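Local coordinates for protein CT_858 (Chlamydia trachomatis, PDB 3DOR) that probably acts as a secreted serine-type endopeptidase, a chlamydial protease that combines a PDZ domain with a peptidase domain of family S41, at residues B[160-168]-B[179-187]. Residues are numbered along the deposited sequence; the frame is centred on the assembly and turned at random.
Sequences KVPSGRTTL and EVRVKWRYV. With SO4 (sulfate ion), chain L.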
loop_
_atom_site.group_PDB
_atom_site.type_symbol
_atom_site.label_atom_id
_atom_site.label_comp_id
_atom_site.label_asym_id
_atom_site.label_seq_id
_atom_site.Cartn_x
_atom_site.Cartn_y
_atom_site.Cartn_z
ATOM N N LYS B 160 -15.691 -7.196 -21.920
ATOM C CA LYS B 160 -16.167 -8.511 -22.324
ATOM C C LYS B 160 -15.042 -8.877 -23.281
ATOM O O LYS B 160 -14.661 -8.057 -24.112
ATOM C CB LYS B 160 -17.473 -8.414 -23.111
ATOM C CG LYS B 160 -18.689 -8.024 -22.300
ATOM C CD LYS B 160 -19.922 -8.010 -23.195
ATOM C CE LYS B 160 -21.192 -7.749 -22.405
ATOM N NZ LYS B 160 -22.357 -7.574 -23.316
ATOM N N VAL B 161 -14.494 -10.077 -23.171
ATOM C CA VAL B 161 -13.402 -10.459 -24.055
ATOM C C VAL B 161 -13.835 -11.347 -25.220
ATOM O O VAL B 161 -14.372 -12.435 -25.016
ATOM C CB VAL B 161 -12.289 -11.196 -23.276
ATOM C CG1 VAL B 161 -11.143 -11.546 -24.213
ATOM C CG2 VAL B 161 -11.793 -10.329 -22.130
ATOM N N PRO B 162 -13.608 -10.886 -26.461
ATOM C CA PRO B 162 -13.970 -11.653 -27.656
ATOM C C PRO B 162 -12.841 -12.622 -27.987
ATOM O O PRO B 162 -11.791 -12.601 -27.347
ATOM C CB PRO B 162 -14.109 -10.574 -28.720
ATOM C CG PRO B 162 -12.987 -9.635 -28.348
ATOM C CD PRO B 162 -13.148 -9.533 -26.828
ATOM N N SER B 163 -13.057 -13.463 -28.991
ATOM C CA SER B 163 -12.060 -14.433 -29.421
ATOM C C SER B 163 -12.447 -14.925 -30.799
ATOM O O SER B 163 -13.527 -14.614 -31.294
ATOM C CB SER B 163 -12.011 -15.625 -28.467
ATOM O OG SER B 163 -13.228 -16.354 -28.517
ATOM N N GLY B 164 -11.564 -15.702 -31.411
ATOM C CA GLY B 164 -11.844 -16.221 -32.729
ATOM C C GLY B 164 -11.479 -15.230 -33.812
ATOM O O GLY B 164 -10.837 -14.207 -33.553
ATOM N N ARG B 165 -11.900 -15.526 -35.035
ATOM C CA ARG B 165 -11.594 -14.654 -36.151
ATOM C C ARG B 165 -12.618 -13.550 -36.300
ATOM O O ARG B 165 -13.774 -13.698 -35.912
ATOM C CB ARG B 165 -11.504 -15.468 -37.441
ATOM C CG ARG B 165 -10.323 -16.421 -37.467
ATOM C CD ARG B 165 -10.349 -17.297 -38.705
ATOM N NE ARG B 165 -11.502 -18.192 -38.705
ATOM C CZ ARG B 165 -11.845 -18.966 -39.730
ATOM N NH1 ARG B 165 -11.122 -18.950 -40.845
ATOM N NH2 ARG B 165 -12.906 -19.754 -39.638
ATOM N N THR B 166 -12.169 -12.433 -36.861
ATOM C CA THR B 166 -13.023 -11.283 -37.095
ATOM C C THR B 166 -12.536 -10.648 -38.393
ATOM O O THR B 166 -11.354 -10.721 -38.719
ATOM C CB THR B 166 -12.934 -10.268 -35.920
ATOM O OG1 THR B 166 -13.896 -9.227 -36.116
ATOM C CG2 THR B 166 -11.533 -9.667 -35.824
ATOM N N THR B 167 -13.439 -10.032 -39.141
ATOM C CA THR B 167 -13.047 -9.433 -40.404
ATOM C C THR B 167 -12.932 -7.922 -40.342
ATOM O O THR B 167 -13.826 -7.235 -39.856
ATOM C CB THR B 167 -14.035 -9.811 -41.517
ATOM O OG1 THR B 167 -14.047 -11.234 -41.667
ATOM C CG2 THR B 167 -13.629 -9.178 -42.838
ATOM N N LEU B 168 -11.817 -7.412 -40.848
ATOM C CA LEU B 168 -11.580 -5.980 -40.868
ATOM C C LEU B 168 -11.741 -5.497 -42.302
ATOM O O LEU B 168 -11.022 -5.950 -43.192
ATOM C CB LEU B 168 -10.162 -5.672 -40.383
ATOM C CG LEU B 168 -9.743 -6.236 -39.023
ATOM C CD1 LEU B 168 -8.303 -5.844 -38.739
ATOM C CD2 LEU B 168 -10.660 -5.710 -37.938
ATOM N N GLU B 179 -11.197 -7.106 -47.541
ATOM C CA GLU B 179 -11.714 -7.646 -46.292
ATOM C C GLU B 179 -10.629 -8.557 -45.743
ATOM O O GLU B 179 -10.327 -9.591 -46.326
ATOM C CB GLU B 179 -12.996 -8.440 -46.526
ATOM C CG GLU B 179 -14.080 -7.641 -47.213
ATOM C CD GLU B 179 -15.464 -8.009 -46.727
ATOM O OE1 GLU B 179 -15.764 -9.221 -46.641
ATOM O OE2 GLU B 179 -16.255 -7.087 -46.434
ATOM N N VAL B 180 -10.032 -8.161 -44.625
ATOM C CA VAL B 180 -8.960 -8.945 -44.040
ATOM C C VAL B 180 -9.429 -9.699 -42.812
ATOM O O VAL B 180 -9.765 -9.107 -41.785
ATOM C CB VAL B 180 -7.757 -8.043 -43.679
ATOM C CG1 VAL B 180 -6.602 -8.882 -43.136
ATOM C CG2 VAL B 180 -7.313 -7.282 -44.911
ATOM N N ARG B 181 -9.458 -11.020 -42.939
ATOM C CA ARG B 181 -9.880 -11.882 -41.855
ATOM C C ARG B 181 -8.683 -12.017 -40.925
ATOM O O ARG B 181 -7.591 -12.423 -41.334
ATOM C CB ARG B 181 -10.308 -13.250 -42.404
ATOM C CG ARG B 181 -11.110 -14.117 -41.430
ATOM C CD ARG B 181 -12.398 -13.430 -40.978
ATOM N NE ARG B 181 -13.275 -14.322 -40.218
ATOM C CZ ARG B 181 -14.380 -13.935 -39.582
ATOM N NH1 ARG B 181 -14.759 -12.663 -39.605
ATOM N NH2 ARG B 181 -15.110 -14.821 -38.917
ATOM N N VAL B 182 -8.898 -11.652 -39.668
ATOM C CA VAL B 182 -7.854 -11.705 -38.664
ATOM C C VAL B 182 -8.305 -12.500 -37.434
ATOM O O VAL B 182 -9.502 -12.652 -37.188
ATOM C CB VAL B 182 -7.450 -10.259 -38.275
ATOM C CG1 VAL B 182 -7.018 -10.193 -36.835
ATOM C CG2 VAL B 182 -6.324 -9.787 -39.182
ATOM N N LYS B 183 -7.347 -13.012 -36.666
ATOM C CA LYS B 183 -7.684 -13.780 -35.472
ATOM C C LYS B 183 -7.201 -13.138 -34.173
ATOM O O LYS B 183 -6.015 -12.837 -34.020
ATOM C CB LYS B 183 -7.110 -15.195 -35.555
ATOM C CG LYS B 183 -7.472 -16.035 -34.344
ATOM C CD LYS B 183 -6.797 -17.396 -34.347
ATOM C CE LYS B 183 -7.311 -18.243 -33.182
ATOM N NZ LYS B 183 -6.565 -19.522 -33.023
ATOM N N TRP B 184 -8.123 -12.939 -33.236
ATOM C CA TRP B 184 -7.771 -12.363 -31.947
ATOM C C TRP B 184 -6.708 -13.200 -31.252
ATOM O O TRP B 184 -6.735 -14.436 -31.297
ATOM C CB TRP B 184 -8.980 -12.308 -31.007
ATOM C CG TRP B 184 -9.971 -11.219 -31.265
ATOM C CD1 TRP B 184 -11.192 -11.350 -31.852
ATOM C CD2 TRP B 184 -9.840 -9.835 -30.913
ATOM N NE1 TRP B 184 -11.833 -10.137 -31.885
ATOM C CE2 TRP B 184 -11.026 -9.188 -31.315
ATOM C CE3 TRP B 184 -8.835 -9.081 -30.289
ATOM C CZ2 TRP B 184 -11.240 -7.819 -31.120
ATOM C CZ3 TRP B 184 -9.046 -7.721 -30.090
ATOM C CH2 TRP B 184 -10.241 -7.105 -30.505
ATOM N N ARG B 185 -5.768 -12.519 -30.612
ATOM C CA ARG B 185 -4.737 -13.192 -29.842
ATOM C C ARG B 185 -5.433 -13.293 -28.486
ATOM O O ARG B 185 -5.585 -12.292 -27.783
ATOM C CB ARG B 185 -3.484 -12.324 -29.760
ATOM C CG ARG B 185 -2.276 -12.959 -30.421
ATOM C CD ARG B 185 -1.828 -12.249 -31.688
ATOM N NE ARG B 185 -0.513 -11.651 -31.489
ATOM C CZ ARG B 185 0.270 -11.191 -32.462
ATOM N NH1 ARG B 185 -0.118 -11.260 -33.725
ATOM N NH2 ARG B 185 1.442 -10.648 -32.165
ATOM N N TYR B 186 -5.865 -14.501 -28.136
ATOM C CA TYR B 186 -6.620 -14.739 -26.912
ATOM C C TYR B 186 -5.894 -15.438 -25.766
ATOM O O TYR B 186 -5.123 -16.375 -25.964
ATOM C CB TYR B 186 -7.883 -15.532 -27.275
ATOM C CG TYR B 186 -8.853 -15.790 -26.141
ATOM C CD1 TYR B 186 -9.644 -14.769 -25.628
ATOM C CD2 TYR B 186 -8.995 -17.068 -25.599
ATOM C CE1 TYR B 186 -10.559 -15.009 -24.603
ATOM C CE2 TYR B 186 -9.906 -17.323 -24.573
ATOM C CZ TYR B 186 -10.686 -16.289 -24.079
ATOM O OH TYR B 186 -11.593 -16.530 -23.063
ATOM N N VAL B 187 -6.155 -14.955 -24.560
ATOM C CA VAL B 187 -5.591 -15.526 -23.346
ATOM C C VAL B 187 -6.806 -15.910 -22.504
ATOM O O VAL B 187 -7.590 -15.045 -22.107
ATOM C CB VAL B 187 -4.718 -14.495 -22.576
ATOM C CG1 VAL B 187 -4.343 -15.042 -21.207
ATOM C CG2 VAL B 187 -3.450 -14.187 -23.367
HETATM S S SO4 L . -1.393 -14.315 -35.884
HETATM O O1 SO4 L . -1.099 -14.631 -37.346
HETATM O O2 SO4 L . -0.521 -15.189 -35.011
HETATM O O3 SO4 L . -1.090 -12.866 -35.560
HETATM O O4 SO4 L . -2.877 -14.571 -35.671
#
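The amide of T166 donates to V182 O at 2.7 Å, and the return bond from V182 N to T166 O (2.8 Å) closes a hydrogen-bonded antiparallel pair. V182 O also takes a CA-H...O contact from R165. Two residues along, L168 and V180 form a second such pair, and their side chains share the T166/V182 face, where V182 rests on L86 and Y88 of strand 83-92. Across the sheet, R181 bends at chi2 (59°) so that its guanidinium doubles back over the partner strand, with R165 O 3.4 Å above its plane, offset toward the rim. T166 OG1 and the amide of T167 are both held by D120. Beyond the regular pairs, W184 N still reaches G164 O (3.0 Å), but the bridges end there, and aromatic side chains take over the contact. P162 CG lies over the five-membered ring of W184, 3.9 Å from its centroid, a CH-pi contact. S163 CB sits likewise above Y186, 4.1 Å from the ring centroid, while V161 CG1 meets that ring's edge, 3.5 Å from CE1. Loop residues V161 to S163 thus pack on W184 and Y186 ahead of an antiparallel beta hairpin, 165-171 with 177-187, part of the antiparallel sheet of the PDZ domain.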